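Local coordinates for envelope protein (White spot syndrome virus, PDB 7DDA), which forms part of the viral envelope and binds heparin through sulphate-binding sites in its C-terminal domain, the part modelled here, at the interface of chains A and B. Numbering follows the deposited sequence. Chains: chain A/B, Envelope protein.

Contact 1: the interface of chains A and B. Residues chain A 95, 127, 129-131, 151, 153; chain B 124.
B:Ile124 is inserted among A:Thr95, A:Leu151, A:Pro153 and residues A:Asn127 to A:Gly131. It is a loop residue, and it gives up 105 Å² of surface to the partner. The packed part of the contact lies around its side chain. CG1 sits between the backbone N and the carbonyl carbon (chi1 58°), the crowded position, and this turns the two branches to different walls. The short branch, CG2, presses toward the backbone of A:Gly131 and the carbonyl of A:Leu151, 3.5 Å from A:Leu151 O. The long branch ends in looser touches. Its CD1 meets the A:Thr95 methyl, with CD1 to A:Thr95 CG2 at 3.7 Å. A:Pro153 lies alongside, running the other way, its CG 4.0 Å from B:Ile124 CD1. On the polar side, two side-chain amides grip the B:Ile124 carbonyl from opposite faces of its plane. A:Asn127 ND2 donates to B:Ile124 O at 3.2 Å, nearly straight at 175°. A:Asn129 ND2 donates from well above the carbonyl plane, at 3.0 Å from B:Ile124 O. In both cases the acceptor lies close to the plane of the donating amide. The two asparagines are also tied to each other: A:Asn129 N donates to A:Asn127 OD1 at 2.8 Å, which helps hold the A:Asn127 amide with ND2 toward B:Ile124 O.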
loop_
_atom_site.group_PDB
_atom_site.type_symbol
_atom_site.label_atom_id
_atom_site.label_comp_id
_atom_site.label_asym_id
_atom_site.label_seq_id
_atom_site.Cartn_x
_atom_site.Cartn_y
_atom_site.Cartn_z
ATOM N N THR A 95 24.416 1.011 -1.798
ATOM C CA THR A 95 23.132 1.680 -1.748
ATOM C C THR A 95 23.025 2.683 -2.883
ATOM O O THR A 95 24.003 3.067 -3.534
ATOM C CB THR A 95 22.876 2.395 -0.410
ATOM O OG1 THR A 95 23.844 3.433 -0.200
ATOM C CG2 THR A 95 22.908 1.399 0.751
ATOM N N ASN A 127 17.696 -7.544 0.250
ATOM C CA ASN A 127 17.088 -6.590 1.162
ATOM C C ASN A 127 16.249 -5.598 0.365
ATOM O O ASN A 127 16.703 -5.070 -0.651
ATOM C CB ASN A 127 18.192 -5.888 1.946
ATOM C CG ASN A 127 17.675 -4.855 2.905
ATOM O OD1 ASN A 127 16.474 -4.674 3.077
ATOM N ND2 ASN A 127 18.597 -4.179 3.567
ATOM N N ASN A 129 14.211 -3.173 2.214
ATOM C CA ASN A 129 13.980 -1.984 3.019
ATOM C C ASN A 129 14.259 -0.713 2.214
ATOM O O ASN A 129 15.202 -0.646 1.421
ATOM C CB ASN A 129 14.872 -2.015 4.255
ATOM C CG ASN A 129 14.404 -3.018 5.288
ATOM O OD1 ASN A 129 13.286 -3.515 5.223
ATOM N ND2 ASN A 129 15.260 -3.309 6.260
ATOM N N ILE A 130 13.430 0.300 2.426
ATOM C CA ILE A 130 13.590 1.607 1.813
ATOM C C ILE A 130 13.727 2.638 2.918
ATOM O O ILE A 130 12.871 2.719 3.803
ATOM C CB ILE A 130 12.394 1.949 0.915
ATOM C CG1 ILE A 130 12.244 0.879 -0.164
ATOM C CG2 ILE A 130 12.574 3.347 0.329
ATOM C CD1 ILE A 130 11.075 1.076 -1.017
ATOM N N GLY A 131 14.796 3.431 2.866
ATOM C CA GLY A 131 14.957 4.542 3.786
ATOM C C GLY A 131 14.370 5.804 3.182
ATOM O O GLY A 131 14.620 6.119 2.015
ATOM N N LEU A 151 16.353 6.024 -0.065
ATOM C CA LEU A 151 17.605 5.282 0.027
ATOM C C LEU A 151 17.273 3.813 -0.161
ATOM O O LEU A 151 16.516 3.243 0.632
ATOM C CB LEU A 151 18.272 5.492 1.384
ATOM C CG LEU A 151 19.644 4.857 1.631
ATOM C CD1 LEU A 151 20.711 5.266 0.609
ATOM C CD2 LEU A 151 20.087 5.161 3.051
ATOM N N PRO A 153 18.741 -0.295 -0.981
ATOM C CA PRO A 153 19.883 -1.180 -1.214
ATOM C C PRO A 153 20.023 -1.450 -2.698
ATOM O O PRO A 153 19.037 -1.437 -3.440
ATOM C CB PRO A 153 19.512 -2.459 -0.451
ATOM C CG PRO A 153 18.325 -2.100 0.394
ATOM C CD PRO A 153 17.630 -0.993 -0.319
ATOM N N ILE B 124 17.920 1.547 6.614
ATOM C CA ILE B 124 17.555 0.393 5.802
ATOM C C ILE B 124 18.081 -0.907 6.404
ATOM O O ILE B 124 17.889 -1.979 5.822
ATOM C CB ILE B 124 18.061 0.533 4.351
ATOM C CG1 ILE B 124 19.576 0.721 4.308
ATOM C CG2 ILE B 124 17.371 1.654 3.617
ATOM C CD1 ILE B 124 20.154 0.360 2.964
#

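Contact 2: the interface of chains A and B. Residues chain A 114-116, 166; chain B 36, 50, 52, 164.
A:Phe166 and B:Tyr50 both have extended backbones, in strand 160-170 of chain A and strand 46-52 of chain B. B:Tyr50 OH donates to A:Phe166 O at 2.9 Å from above the carbonyl plane. The B:Tyr50 ring is also covered on one face by A:Arg114. The arginine chain bends at chi2 (-69°) and lays its CG over the ring centre, 3.4 Å from the centroid, in a CH-pi contact. Farther out, the guanidinium lies over the ring rim. Its plane is 21° from that of the ring, with CZ 4.0 Å from B:Tyr50 CE1. The nearby guanidinium may polarise the phenol. B:Ile36 and B:Tyr164 come together over one face of the A:Phe166 ring. B:Ile36 CD1 lies 3.8 Å from A:Phe166 CD2, the side chains crossing at about a right angle. B:Tyr164 CE2 is 3.9 Å from A:Phe166 CE2. B:Leu52 CD2 comes near A:Phe166 CD1 from the same face, displaced beyond the rim, at 4.1 Å. B:Ile36 CG2 covers one face of the B:Tyr164 ring near its rim. The B:Tyr164 hydroxyl reaches over to A:Phe116, with OH 3.5 Å from A:Phe116 CB. A water bridges the same OH, at 2.8 Å, to A:Ile115 O. In chain A the site is built on strands 110-120 and 160-170. In chain B it is built on strands 30-40, 46-52 and 160-170, so sheet surfaces of the two domains face each other.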
loop_
_atom_site.group_PDB
_atom_site.type_symbol
_atom_site.label_atom_id
_atom_site.label_comp_id
_atom_site.label_asym_id
_atom_site.label_seq_id
_atom_site.Cartn_x
_atom_site.Cartn_y
_atom_site.Cartn_z
ATOM N N ARG A 114 1.258 12.551 0.500
ATOM C CA ARG A 114 1.855 11.500 1.312
ATOM C C ARG A 114 2.253 10.344 0.399
ATOM O O ARG A 114 1.637 10.132 -0.651
ATOM C CB ARG A 114 0.896 11.013 2.403
ATOM C CG ARG A 114 0.464 12.089 3.381
ATOM C CD ARG A 114 1.619 12.513 4.242
ATOM N NE ARG A 114 1.294 13.655 5.096
ATOM C CZ ARG A 114 1.327 14.929 4.697
ATOM N NH1 ARG A 114 1.643 15.231 3.437
ATOM N NH2 ARG A 114 1.036 15.902 5.555
ATOM N N ILE A 115 3.291 9.593 0.801
ATOM C CA ILE A 115 3.901 8.609 -0.083
ATOM C C ILE A 115 4.044 7.244 0.578
ATOM O O ILE A 115 4.134 7.100 1.801
ATOM C CB ILE A 115 5.290 9.042 -0.588
ATOM C CG1 ILE A 115 6.260 9.020 0.580
ATOM C CG2 ILE A 115 5.238 10.388 -1.329
ATOM C CD1 ILE A 115 7.659 9.215 0.198
ATOM N N PHE A 116 4.097 6.238 -0.285
ATOM C CA PHE A 116 4.488 4.886 0.047
ATOM C C PHE A 116 5.326 4.364 -1.117
ATOM O O PHE A 116 5.036 4.658 -2.284
ATOM C CB PHE A 116 3.255 4.001 0.289
ATOM C CG PHE A 116 3.586 2.542 0.431
ATOM C CD1 PHE A 116 4.359 2.097 1.492
ATOM C CD2 PHE A 116 3.187 1.628 -0.537
ATOM C CE1 PHE A 116 4.693 0.759 1.612
ATOM C CE2 PHE A 116 3.514 0.287 -0.419
ATOM C CZ PHE A 116 4.266 -0.151 0.661
ATOM N N PHE A 166 -0.165 9.954 -2.611
ATOM C CA PHE A 166 -1.531 10.149 -2.120
ATOM C C PHE A 166 -1.783 11.646 -2.010
ATOM O O PHE A 166 -1.338 12.294 -1.057
ATOM C CB PHE A 166 -1.743 9.429 -0.797
ATOM C CG PHE A 166 -1.368 7.967 -0.850
ATOM C CD1 PHE A 166 -2.132 7.073 -1.584
ATOM C CD2 PHE A 166 -0.236 7.498 -0.204
ATOM C CE1 PHE A 166 -1.798 5.734 -1.641
ATOM C CE2 PHE A 166 0.101 6.167 -0.263
ATOM C CZ PHE A 166 -0.683 5.278 -0.977
ATOM N N ILE B 36 -4.869 7.521 6.422
ATOM C CA ILE B 36 -3.458 7.196 6.615
ATOM C C ILE B 36 -3.011 7.820 7.928
ATOM O O ILE B 36 -3.046 9.045 8.090
ATOM C CB ILE B 36 -2.598 7.693 5.441
ATOM C CG1 ILE B 36 -3.153 7.185 4.108
ATOM C CG2 ILE B 36 -1.147 7.245 5.588
ATOM C CD1 ILE B 36 -2.358 7.680 2.889
ATOM N N TYR B 50 -4.554 11.505 8.300
ATOM C CA TYR B 50 -4.607 12.068 6.956
ATOM C C TYR B 50 -5.737 11.390 6.193
ATOM O O TYR B 50 -5.675 10.187 5.929
ATOM C CB TYR B 50 -3.253 11.863 6.283
ATOM C CG TYR B 50 -3.061 12.441 4.903
ATOM C CD1 TYR B 50 -2.693 13.764 4.728
ATOM C CD2 TYR B 50 -3.185 11.638 3.769
ATOM C CE1 TYR B 50 -2.475 14.279 3.467
ATOM C CE2 TYR B 50 -2.978 12.148 2.513
ATOM C CZ TYR B 50 -2.624 13.472 2.365
ATOM O OH TYR B 50 -2.409 13.981 1.105
ATOM N N LEU B 52 -8.263 10.654 3.031
ATOM C CA LEU B 52 -8.405 10.664 1.575
ATOM C C LEU B 52 -9.892 10.769 1.233
ATOM O O LEU B 52 -10.655 9.819 1.443
ATOM C CB LEU B 52 -7.786 9.417 0.954
ATOM C CG LEU B 52 -6.329 9.530 0.502
ATOM C CD1 LEU B 52 -5.515 10.231 1.555
ATOM C CD2 LEU B 52 -5.724 8.166 0.177
ATOM N N TYR B 164 -2.719 2.232 7.307
ATOM C CA TYR B 164 -3.704 2.592 6.299
ATOM C C TYR B 164 -5.003 1.879 6.646
ATOM O O TYR B 164 -5.029 0.651 6.771
ATOM C CB TYR B 164 -3.220 2.227 4.888
ATOM C CG TYR B 164 -1.890 2.861 4.482
ATOM C CD1 TYR B 164 -0.690 2.444 5.054
ATOM C CD2 TYR B 164 -1.835 3.865 3.525
ATOM C CE1 TYR B 164 0.521 3.019 4.691
ATOM C CE2 TYR B 164 -0.623 4.443 3.152
ATOM C CZ TYR B 164 0.552 4.018 3.737
ATOM O OH TYR B 164 1.771 4.587 3.380
HETATM O O HOH W 1 1.956 7.356 3.459
#

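Contact 3: the interface of chains A and B. Residues chain A 115, 130-132, 137; chain B 120-121.
A:Val132 and B:Ser121 join the chains by a backbone hydrogen bond between beta-rich envelope domains, the start of strand 131-135 meeting the loop just after strand 110-120 of chain B. A:Val132 N donates to B:Ser121 O at 2.7 Å, close to straight at 169°. Next to it, the valine methyl CG2, which lies beside the backbone N that makes this bond, packs on the aliphatic stem of B:Glu120, 3.5 Å from B:Glu120 CG. The glutamate carboxylate then meets A:Arg137 tip to tip in a salt bridge. A:Arg137 NH2 lies 2.7 Å from B:Glu120 OE2, but its N-H does not point at the oxygen. The carboxylate carbon lies at the edge of the guanidinium, in its plane, while the carboxylate plane is turned 47° from it. The other carboxylate oxygen faces chain A through water: B:Glu120 OE1 is 2.7 Å from the water, which is 2.9 Å from A:Ile115 O. The water links the carboxylate to strand 110-120 of chain A. The nearby arginine would be expected to favour the charged carboxylate. Outward from these contacts, extended chains bring the charged groups together. B:Glu120 runs straight beyond CG, with that atom anti to its backbone N (chi1 -164°), and A:Arg137 is extended from CG to NE.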
loop_
_atom_site.group_PDB
_atom_site.type_symbol
_atom_site.label_atom_id
_atom_site.label_comp_id
_atom_site.label_asym_id
_atom_site.label_seq_id
_atom_site.Cartn_x
_atom_site.Cartn_y
_atom_site.Cartn_z
ATOM N N ILE A 115 3.291 9.593 0.801
ATOM C CA ILE A 115 3.901 8.609 -0.083
ATOM C C ILE A 115 4.044 7.244 0.578
ATOM O O ILE A 115 4.134 7.100 1.801
ATOM C CB ILE A 115 5.290 9.042 -0.588
ATOM C CG1 ILE A 115 6.260 9.020 0.580
ATOM C CG2 ILE A 115 5.238 10.388 -1.329
ATOM C CD1 ILE A 115 7.659 9.215 0.198
ATOM N N ILE A 130 13.430 0.300 2.426
ATOM C CA ILE A 130 13.590 1.607 1.813
ATOM C C ILE A 130 13.727 2.638 2.918
ATOM O O ILE A 130 12.871 2.719 3.803
ATOM C CB ILE A 130 12.394 1.949 0.915
ATOM C CG1 ILE A 130 12.244 0.879 -0.164
ATOM C CG2 ILE A 130 12.574 3.347 0.329
ATOM C CD1 ILE A 130 11.075 1.076 -1.017
ATOM N N GLY A 131 14.796 3.431 2.866
ATOM C CA GLY A 131 14.957 4.542 3.786
ATOM C C GLY A 131 14.370 5.804 3.182
ATOM O O GLY A 131 14.620 6.119 2.015
ATOM N N VAL A 132 13.576 6.514 3.978
ATOM C CA VAL A 132 12.989 7.786 3.561
ATOM C C VAL A 132 13.989 8.900 3.822
ATOM O O VAL A 132 14.600 8.960 4.892
ATOM C CB VAL A 132 11.667 8.049 4.302
ATOM C CG1 VAL A 132 10.991 9.325 3.774
ATOM C CG2 VAL A 132 10.735 6.865 4.145
ATOM N N ARG A 137 6.092 17.279 3.613
ATOM C CA ARG A 137 4.818 17.064 4.285
ATOM C C ARG A 137 3.937 18.302 4.291
ATOM O O ARG A 137 2.815 18.245 4.802
ATOM C CB ARG A 137 5.062 16.607 5.729
ATOM C CG ARG A 137 5.711 15.265 5.780
ATOM C CD ARG A 137 6.498 15.034 7.031
ATOM N NE ARG A 137 7.024 13.666 7.045
ATOM C CZ ARG A 137 6.284 12.556 7.062
ATOM N NH1 ARG A 137 4.952 12.608 7.127
ATOM N NH2 ARG A 137 6.891 11.379 7.042
ATOM N N GLU B 120 8.155 3.451 8.574
ATOM C CA GLU B 120 8.767 4.531 7.819
ATOM C C GLU B 120 9.986 5.006 8.585
ATOM O O GLU B 120 9.873 5.496 9.709
ATOM C CB GLU B 120 7.789 5.677 7.603
ATOM C CG GLU B 120 8.201 6.623 6.544
ATOM C CD GLU B 120 7.267 7.791 6.469
ATOM O OE1 GLU B 120 6.306 7.726 5.674
ATOM O OE2 GLU B 120 7.485 8.761 7.230
ATOM N N SER B 121 11.138 4.878 7.962
ATOM C CA SER B 121 12.421 4.956 8.627
ATOM C C SER B 121 13.422 5.546 7.652
ATOM O O SER B 121 13.304 5.371 6.432
ATOM C CB SER B 121 12.874 3.570 9.086
ATOM O OG SER B 121 14.230 3.594 9.482
HETATM O O HOH W 2 5.567 5.813 3.983
#

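Contacts 1 and 3 lie side by side, their C-alpha centres about 10 Å apart, and share A:Ile130 and A:Gly131. They are joined in chain B by the segment that leaves strand 110-120 and carries residues 120 to 124. Between C-alpha centres, contact 2 lies about 12 Å from contact 3, with which it shares A:Ile115, and about 20 Å from contact 1. The three are neighbouring patches of one interface, running from facing sheets to an inserted loop. The interface is not an exact two-fold, and different residues of the identical chains pair. The deposited assembly holds three copies and may not match the virion.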